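Local coordinates for hypothetical protein SpyM3_0169 (Streptococcus pyogenes, PDB 1PG6) that is of unknown function but belongs to the AIM24 family of the cupin clan, named for mitochondrial biogenesis, and binds calcium ions in the crystal, at residues H182-L196 with V210-S224. Numbering follows the deposited sequence.
Sequences HVVAWSRELDYDIHL and VVNTFRGHGEIYIQS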
loop_
_atom_site.group_PDB
_atom_site.type_symbol
_atom_site.label_atom_id
_atom_site.label_comp_id
_atom_site.label_asym_id
_atom_site.label_seq_id
_atom_site.Cartn_x
_atom_site.Cartn_y
_atom_site.Cartn_z
ATOM N N HIS A 182 7.900 2.386 -9.757
ATOM C CA HIS A 182 6.723 2.980 -10.396
ATOM C C HIS A 182 5.497 2.076 -10.328
ATOM O O HIS A 182 4.441 2.405 -10.872
ATOM C CB HIS A 182 7.027 3.312 -11.859
ATOM C CG HIS A 182 7.898 4.518 -12.033
ATOM N ND1 HIS A 182 7.393 5.800 -12.059
ATOM C CD2 HIS A 182 9.242 4.639 -12.140
ATOM C CE1 HIS A 182 8.392 6.661 -12.172
ATOM N NE2 HIS A 182 9.523 5.983 -12.222
ATOM N N VAL A 183 5.629 0.937 -9.654
ATOM C CA VAL A 183 4.518 0.001 -9.541
ATOM C C VAL A 183 3.746 0.218 -8.248
ATOM O O VAL A 183 4.304 0.143 -7.158
ATOM C CB VAL A 183 5.023 -1.458 -9.615
ATOM C CG1 VAL A 183 3.880 -2.430 -9.362
ATOM C CG2 VAL A 183 5.644 -1.716 -10.982
ATOM N N VAL A 184 2.455 0.504 -8.374
ATOM C CA VAL A 184 1.614 0.739 -7.206
ATOM C C VAL A 184 0.983 -0.554 -6.684
ATOM O O VAL A 184 1.216 -0.965 -5.544
ATOM C CB VAL A 184 0.474 1.735 -7.531
ATOM C CG1 VAL A 184 -0.420 1.934 -6.309
ATOM C CG2 VAL A 184 1.063 3.067 -7.979
ATOM N N ALA A 185 0.179 -1.187 -7.532
ATOM C CA ALA A 185 -0.517 -2.411 -7.162
ATOM C C ALA A 185 -0.859 -3.180 -8.429
ATOM O O ALA A 185 -0.916 -2.603 -9.514
ATOM C CB ALA A 185 -1.795 -2.060 -6.401
ATOM N N TRP A 186 -1.087 -4.482 -8.304
ATOM C CA TRP A 186 -1.415 -5.274 -9.482
ATOM C C TRP A 186 -2.239 -6.504 -9.126
ATOM O O TRP A 186 -2.260 -6.935 -7.975
ATOM C CB TRP A 186 -0.125 -5.666 -10.217
ATOM C CG TRP A 186 0.779 -6.592 -9.447
ATOM C CD1 TRP A 186 0.822 -7.956 -9.542
ATOM C CD2 TRP A 186 1.771 -6.226 -8.477
ATOM N NE1 TRP A 186 1.780 -8.461 -8.696
ATOM C CE2 TRP A 186 2.374 -7.425 -8.028
ATOM C CE3 TRP A 186 2.208 -5.005 -7.942
ATOM C CZ2 TRP A 186 3.396 -7.437 -7.068
ATOM C CZ3 TRP A 186 3.224 -5.019 -6.986
ATOM C CH2 TRP A 186 3.806 -6.231 -6.560
ATOM N N SER A 187 -2.932 -7.052 -10.117
ATOM C CA SER A 187 -3.778 -8.226 -9.909
ATOM C C SER A 187 -3.013 -9.408 -9.332
ATOM O O SER A 187 -1.915 -9.736 -9.784
ATOM C CB SER A 187 -4.431 -8.638 -11.226
ATOM O OG SER A 187 -5.338 -7.646 -11.683
ATOM N N ARG A 188 -3.601 -10.052 -8.332
ATOM C CA ARG A 188 -2.964 -11.197 -7.695
ATOM C C ARG A 188 -2.882 -12.356 -8.683
ATOM O O ARG A 188 -1.993 -13.202 -8.594
ATOM C CB ARG A 188 -3.758 -11.625 -6.465
ATOM C CG ARG A 188 -3.049 -12.670 -5.632
ATOM C CD ARG A 188 -3.924 -13.122 -4.497
ATOM N NE ARG A 188 -5.097 -13.832 -4.983
ATOM C CZ ARG A 188 -6.066 -14.287 -4.199
ATOM N NH1 ARG A 188 -6.001 -14.103 -2.887
ATOM N NH2 ARG A 188 -7.101 -14.925 -4.730
ATOM N N GLU A 189 -3.817 -12.368 -9.626
ATOM C CA GLU A 189 -3.903 -13.395 -10.653
ATOM C C GLU A 189 -2.715 -13.380 -11.633
ATOM O O GLU A 189 -2.444 -14.371 -12.319
ATOM C CB GLU A 189 -5.234 -13.218 -11.395
ATOM C CG GLU A 189 -5.590 -11.736 -11.645
ATOM C CD GLU A 189 -6.824 -11.238 -10.883
ATOM O OE1 GLU A 189 -6.853 -11.266 -9.617
ATOM O OE2 GLU A 189 -7.782 -10.786 -11.568
ATOM N N LEU A 190 -1.999 -12.260 -11.692
ATOM C CA LEU A 190 -0.844 -12.134 -12.583
ATOM C C LEU A 190 0.393 -12.825 -12.018
ATOM O O LEU A 190 0.509 -13.030 -10.810
ATOM C CB LEU A 190 -0.503 -10.652 -12.814
ATOM C CG LEU A 190 -1.366 -9.820 -13.764
ATOM C CD1 LEU A 190 -1.110 -8.333 -13.537
ATOM C CD2 LEU A 190 -1.050 -10.198 -15.195
ATOM N N ASP A 191 1.310 -13.198 -12.903
ATOM C CA ASP A 191 2.562 -13.804 -12.476
ATOM C C ASP A 191 3.530 -12.630 -12.396
ATOM O O ASP A 191 3.609 -11.829 -13.326
ATOM C CB ASP A 191 3.052 -14.819 -13.508
ATOM C CG ASP A 191 2.126 -16.010 -13.635
ATOM O OD1 ASP A 191 0.999 -15.841 -14.149
ATOM O OD2 ASP A 191 2.520 -17.115 -13.211
ATOM N N TYR A 192 4.254 -12.510 -11.292
ATOM C CA TYR A 192 5.185 -11.402 -11.156
ATOM C C TYR A 192 6.517 -11.845 -10.578
ATOM O O TYR A 192 6.609 -12.873 -9.906
ATOM C CB TYR A 192 4.579 -10.315 -10.268
ATOM C CG TYR A 192 4.821 -10.527 -8.792
ATOM C CD1 TYR A 192 5.906 -9.931 -8.155
ATOM C CD2 TYR A 192 3.967 -11.325 -8.034
ATOM C CE1 TYR A 192 6.135 -10.118 -6.799
ATOM C CE2 TYR A 192 4.187 -11.524 -6.676
ATOM C CZ TYR A 192 5.271 -10.914 -6.063
ATOM O OH TYR A 192 5.482 -11.077 -4.717
ATOM N N ASP A 193 7.545 -11.049 -10.841
ATOM C CA ASP A 193 8.881 -11.333 -10.352
ATOM C C ASP A 193 9.691 -10.049 -10.252
ATOM O O ASP A 193 9.998 -9.420 -11.264
ATOM C CB ASP A 193 9.594 -12.309 -11.291
ATOM C CG ASP A 193 11.026 -12.590 -10.866
ATOM O OD1 ASP A 193 11.776 -13.196 -11.658
ATOM O OD2 ASP A 193 11.399 -12.208 -9.740
ATOM N N ILE A 194 10.027 -9.659 -9.027
ATOM C CA ILE A 194 10.830 -8.464 -8.793
ATOM C C ILE A 194 12.283 -8.924 -8.768
ATOM O O ILE A 194 12.648 -9.803 -7.988
ATOM C CB ILE A 194 10.463 -7.802 -7.447
ATOM C CG1 ILE A 194 9.004 -7.338 -7.490
ATOM C CG2 ILE A 194 11.392 -6.623 -7.169
ATOM C CD1 ILE A 194 8.474 -6.792 -6.175
ATOM N N HIS A 195 13.110 -8.327 -9.618
ATOM C CA HIS A 195 14.512 -8.720 -9.706
ATOM C C HIS A 195 15.374 -7.601 -10.270
ATOM O O HIS A 195 14.861 -6.612 -10.789
ATOM C CB HIS A 195 14.623 -9.944 -10.612
ATOM C CG HIS A 195 14.122 -9.700 -12.002
ATOM N ND1 HIS A 195 14.922 -9.187 -13.001
ATOM C CD2 HIS A 195 12.888 -9.836 -12.542
ATOM C CE1 HIS A 195 14.202 -9.018 -14.095
ATOM N NE2 HIS A 195 12.965 -9.403 -13.844
ATOM N N LEU A 196 16.689 -7.770 -10.173
ATOM C CA LEU A 196 17.623 -6.779 -10.693
ATOM C C LEU A 196 18.007 -7.222 -12.104
ATOM O O LEU A 196 18.177 -8.414 -12.357
ATOM C CB LEU A 196 18.864 -6.709 -9.796
ATOM C CG LEU A 196 19.766 -5.480 -9.947
ATOM C CD1 LEU A 196 18.976 -4.219 -9.621
ATOM C CD2 LEU A 196 20.966 -5.604 -9.018
ATOM N N VAL A 210 15.552 -2.406 -8.934
ATOM C CA VAL A 210 14.876 -3.634 -9.325
ATOM C C VAL A 210 13.647 -3.367 -10.181
ATOM O O VAL A 210 12.961 -2.356 -10.015
ATOM C CB VAL A 210 14.425 -4.465 -8.096
ATOM C CG1 VAL A 210 15.638 -4.959 -7.322
ATOM C CG2 VAL A 210 13.523 -3.625 -7.203
ATOM N N VAL A 211 13.380 -4.282 -11.103
ATOM C CA VAL A 211 12.222 -4.166 -11.973
ATOM C C VAL A 211 11.241 -5.270 -11.606
ATOM O O VAL A 211 11.600 -6.233 -10.924
ATOM C CB VAL A 211 12.606 -4.316 -13.460
ATOM C CG1 VAL A 211 13.602 -3.239 -13.852
ATOM C CG2 VAL A 211 13.187 -5.698 -13.716
ATOM N N ASN A 212 10.000 -5.117 -12.049
ATOM C CA ASN A 212 8.966 -6.105 -11.787
ATOM C C ASN A 212 8.508 -6.615 -13.149
ATOM O O ASN A 212 8.054 -5.835 -13.988
ATOM C CB ASN A 212 7.787 -5.457 -11.046
ATOM C CG ASN A 212 6.900 -6.475 -10.349
ATOM O OD1 ASN A 212 6.738 -7.603 -10.820
ATOM N ND2 ASN A 212 6.308 -6.075 -9.229
ATOM N N THR A 213 8.658 -7.915 -13.386
ATOM C CA THR A 213 8.227 -8.500 -14.649
ATOM C C THR A 213 6.898 -9.217 -14.426
ATOM O O THR A 213 6.803 -10.134 -13.607
ATOM C CB THR A 213 9.264 -9.506 -15.199
ATOM O OG1 THR A 213 10.464 -8.807 -15.553
ATOM C CG2 THR A 213 8.715 -10.215 -16.432
ATOM N N PHE A 214 5.874 -8.776 -15.153
ATOM C CA PHE A 214 4.527 -9.332 -15.059
ATOM C C PHE A 214 4.198 -10.213 -16.256
ATOM O O PHE A 214 4.604 -9.922 -17.380
ATOM C CB PHE A 214 3.496 -8.202 -15.005
ATOM C CG PHE A 214 3.720 -7.231 -13.888
ATOM C CD1 PHE A 214 3.311 -7.534 -12.595
ATOM C CD2 PHE A 214 4.348 -6.015 -14.127
ATOM C CE1 PHE A 214 3.527 -6.638 -11.549
ATOM C CE2 PHE A 214 4.568 -5.113 -13.091
ATOM C CZ PHE A 214 4.156 -5.424 -11.799
ATOM N N ARG A 215 3.453 -11.285 -16.008
ATOM C CA ARG A 215 3.044 -12.201 -17.069
ATOM C C ARG A 215 1.636 -12.716 -16.785
ATOM O O ARG A 215 1.331 -13.100 -15.657
ATOM C CB ARG A 215 4.011 -13.389 -17.146
ATOM C CG ARG A 215 5.472 -13.002 -17.272
ATOM C CD ARG A 215 6.373 -14.225 -17.343
ATOM N NE ARG A 215 7.773 -13.849 -17.526
ATOM C CZ ARG A 215 8.744 -14.701 -17.832
ATOM N NH1 ARG A 215 8.476 -15.993 -17.996
ATOM N NH2 ARG A 215 9.986 -14.260 -17.978
ATOM N N GLY A 216 0.779 -12.714 -17.802
ATOM C CA GLY A 216 -0.575 -13.212 -17.618
ATOM C C GLY A 216 -1.687 -12.218 -17.895
ATOM O O GLY A 216 -1.537 -11.305 -18.706
ATOM N N HIS A 217 -2.813 -12.408 -17.213
ATOM C CA HIS A 217 -3.973 -11.540 -17.365
ATOM C C HIS A 217 -4.250 -10.790 -16.068
ATOM O O HIS A 217 -4.271 -11.384 -14.991
ATOM C CB HIS A 217 -5.216 -12.355 -17.732
ATOM C CG HIS A 217 -5.099 -13.089 -19.030
ATOM N ND1 HIS A 217 -4.289 -14.193 -19.193
ATOM C CD2 HIS A 217 -5.690 -12.876 -20.228
ATOM C CE1 HIS A 217 -4.387 -14.627 -20.436
ATOM N NE2 HIS A 217 -5.231 -13.847 -21.086
ATOM N N GLY A 218 -4.476 -9.486 -16.178
ATOM C CA GLY A 218 -4.751 -8.688 -14.997
ATOM C C GLY A 218 -4.398 -7.224 -15.177
ATOM O O GLY A 218 -3.932 -6.816 -16.241
ATOM N N GLU A 219 -4.624 -6.428 -14.137
ATOM C CA GLU A 219 -4.318 -5.001 -14.204
ATOM C C GLU A 219 -3.058 -4.643 -13.428
ATOM O O GLU A 219 -2.721 -5.270 -12.426
ATOM C CB GLU A 219 -5.490 -4.173 -13.668
ATOM C CG GLU A 219 -6.769 -4.266 -14.488
ATOM C CD GLU A 219 -7.405 -5.638 -14.435
ATOM O OE1 GLU A 219 -7.657 -6.129 -13.311
ATOM O OE2 GLU A 219 -7.658 -6.219 -15.514
ATOM N N ILE A 220 -2.361 -3.624 -13.916
ATOM C CA ILE A 220 -1.149 -3.135 -13.277
ATOM C C ILE A 220 -1.349 -1.635 -13.109
ATOM O O ILE A 220 -1.627 -0.940 -14.082
ATOM C CB ILE A 220 0.091 -3.358 -14.168
ATOM C CG1 ILE A 220 0.310 -4.855 -14.396
ATOM C CG2 ILE A 220 1.315 -2.734 -13.520
ATOM C CD1 ILE A 220 1.282 -5.152 -15.514
ATOM N N TYR A 221 -1.238 -1.141 -11.881
ATOM C CA TYR A 221 -1.386 0.289 -11.636
ATOM C C TYR A 221 -0.008 0.863 -11.410
ATOM O O TYR A 221 0.707 0.444 -10.502
ATOM C CB TYR A 221 -2.270 0.544 -10.412
ATOM C CG TYR A 221 -3.702 0.151 -10.643
ATOM C CD1 TYR A 221 -4.621 1.061 -11.172
ATOM C CD2 TYR A 221 -4.127 -1.154 -10.405
ATOM C CE1 TYR A 221 -5.930 0.675 -11.461
ATOM C CE2 TYR A 221 -5.434 -1.546 -10.693
ATOM C CZ TYR A 221 -6.322 -0.636 -11.217
ATOM O OH TYR A 221 -7.605 -1.046 -11.517
ATOM N N ILE A 222 0.385 1.799 -12.258
ATOM C CA ILE A 222 1.691 2.411 -12.095
ATOM C C ILE A 222 1.521 3.869 -11.710
ATOM O O ILE A 222 0.449 4.449 -11.894
ATOM C CB ILE A 222 2.534 2.327 -13.380
ATOM C CG1 ILE A 222 1.846 3.083 -14.513
ATOM C CG2 ILE A 222 2.745 0.869 -13.765
ATOM C CD1 ILE A 222 2.720 3.271 -15.735
ATOM N N GLN A 223 2.578 4.450 -11.158
ATOM C CA GLN A 223 2.557 5.848 -10.746
ATOM C C GLN A 223 3.626 6.570 -11.562
ATOM O O GLN A 223 4.607 5.965 -11.972
ATOM C CB GLN A 223 2.826 5.972 -9.240
ATOM C CG GLN A 223 4.198 5.482 -8.790
ATOM C CD GLN A 223 4.376 5.509 -7.278
ATOM O OE1 GLN A 223 5.505 5.525 -6.773
ATOM N NE2 GLN A 223 3.271 5.492 -6.549
ATOM N N SER A 224 3.434 7.865 -11.793
ATOM C CA SER A 224 4.359 8.627 -12.625
ATOM C C SER A 224 5.592 9.233 -11.955
ATOM O O SER A 224 6.334 9.976 -12.591
ATOM C CB SER A 224 3.598 9.721 -13.375
ATOM O OG SER A 224 3.103 10.686 -12.475
HETATM O O HOH W 1 -2.379 -14.551 -15.404
HETATM O O HOH W 2 -7.233 -11.941 -14.360
#
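Phe214 and Trp186 meet edge to face between two layers of strands, a worked example of how a folded pair of antiparallel ladders builds its own core. The CE1 corner of Phe214 stands 3.5 Å from Trp186 CG, over the five-membered ring, with the ring planes 64° apart. Trp186 CG sits between its backbone N and carbonyl carbon (chi1 66°), which turns an indole face toward the CE1 edge of Phe214. Asn212 ND2 reaches the same indole face, 3.7 Å from Trp186 CH2, while Asn212 OD1 lies over one face of Phe214 and Ile220 CG1 over the other. Val183 CG1 closes the CZ edge of that ring, and Tyr192 lays a face over Trp186 CZ2.

Backbone ladders position this filling: 183-187 pairs with 219-223, and 191-195 with 211-215. In the first, Val184 and Ala185 both lie opposite Tyr221: its O takes a bond from Val184 N at 2.8 Å and a weak one from Ala185 N, a classic beta bulge. Beyond it, Ser187 OG accepts a hydrogen bond from Glu219 N at 2.8 Å; Lys111 salt-bridges both Glu219 and Glu189. On the face of the second that carries Asp193, Thr213 and His195, His195 NE2 and Thr213 OG1 share a hydrogen bond of 3.1 Å, and Thr213 OG1 also bonds to Thr177. At the type I turn 187-190, beside the corner at 216-218, Leu190 CD2 packs 3.4 Å from Gly216 C, and two waters bridge Glu189 to His217. Strands passing from one sheet into another around a largely aromatic and aliphatic interior that also holds the Asn212 amide are characteristic of a beta sandwich, consistent with the cupin-clan assignment.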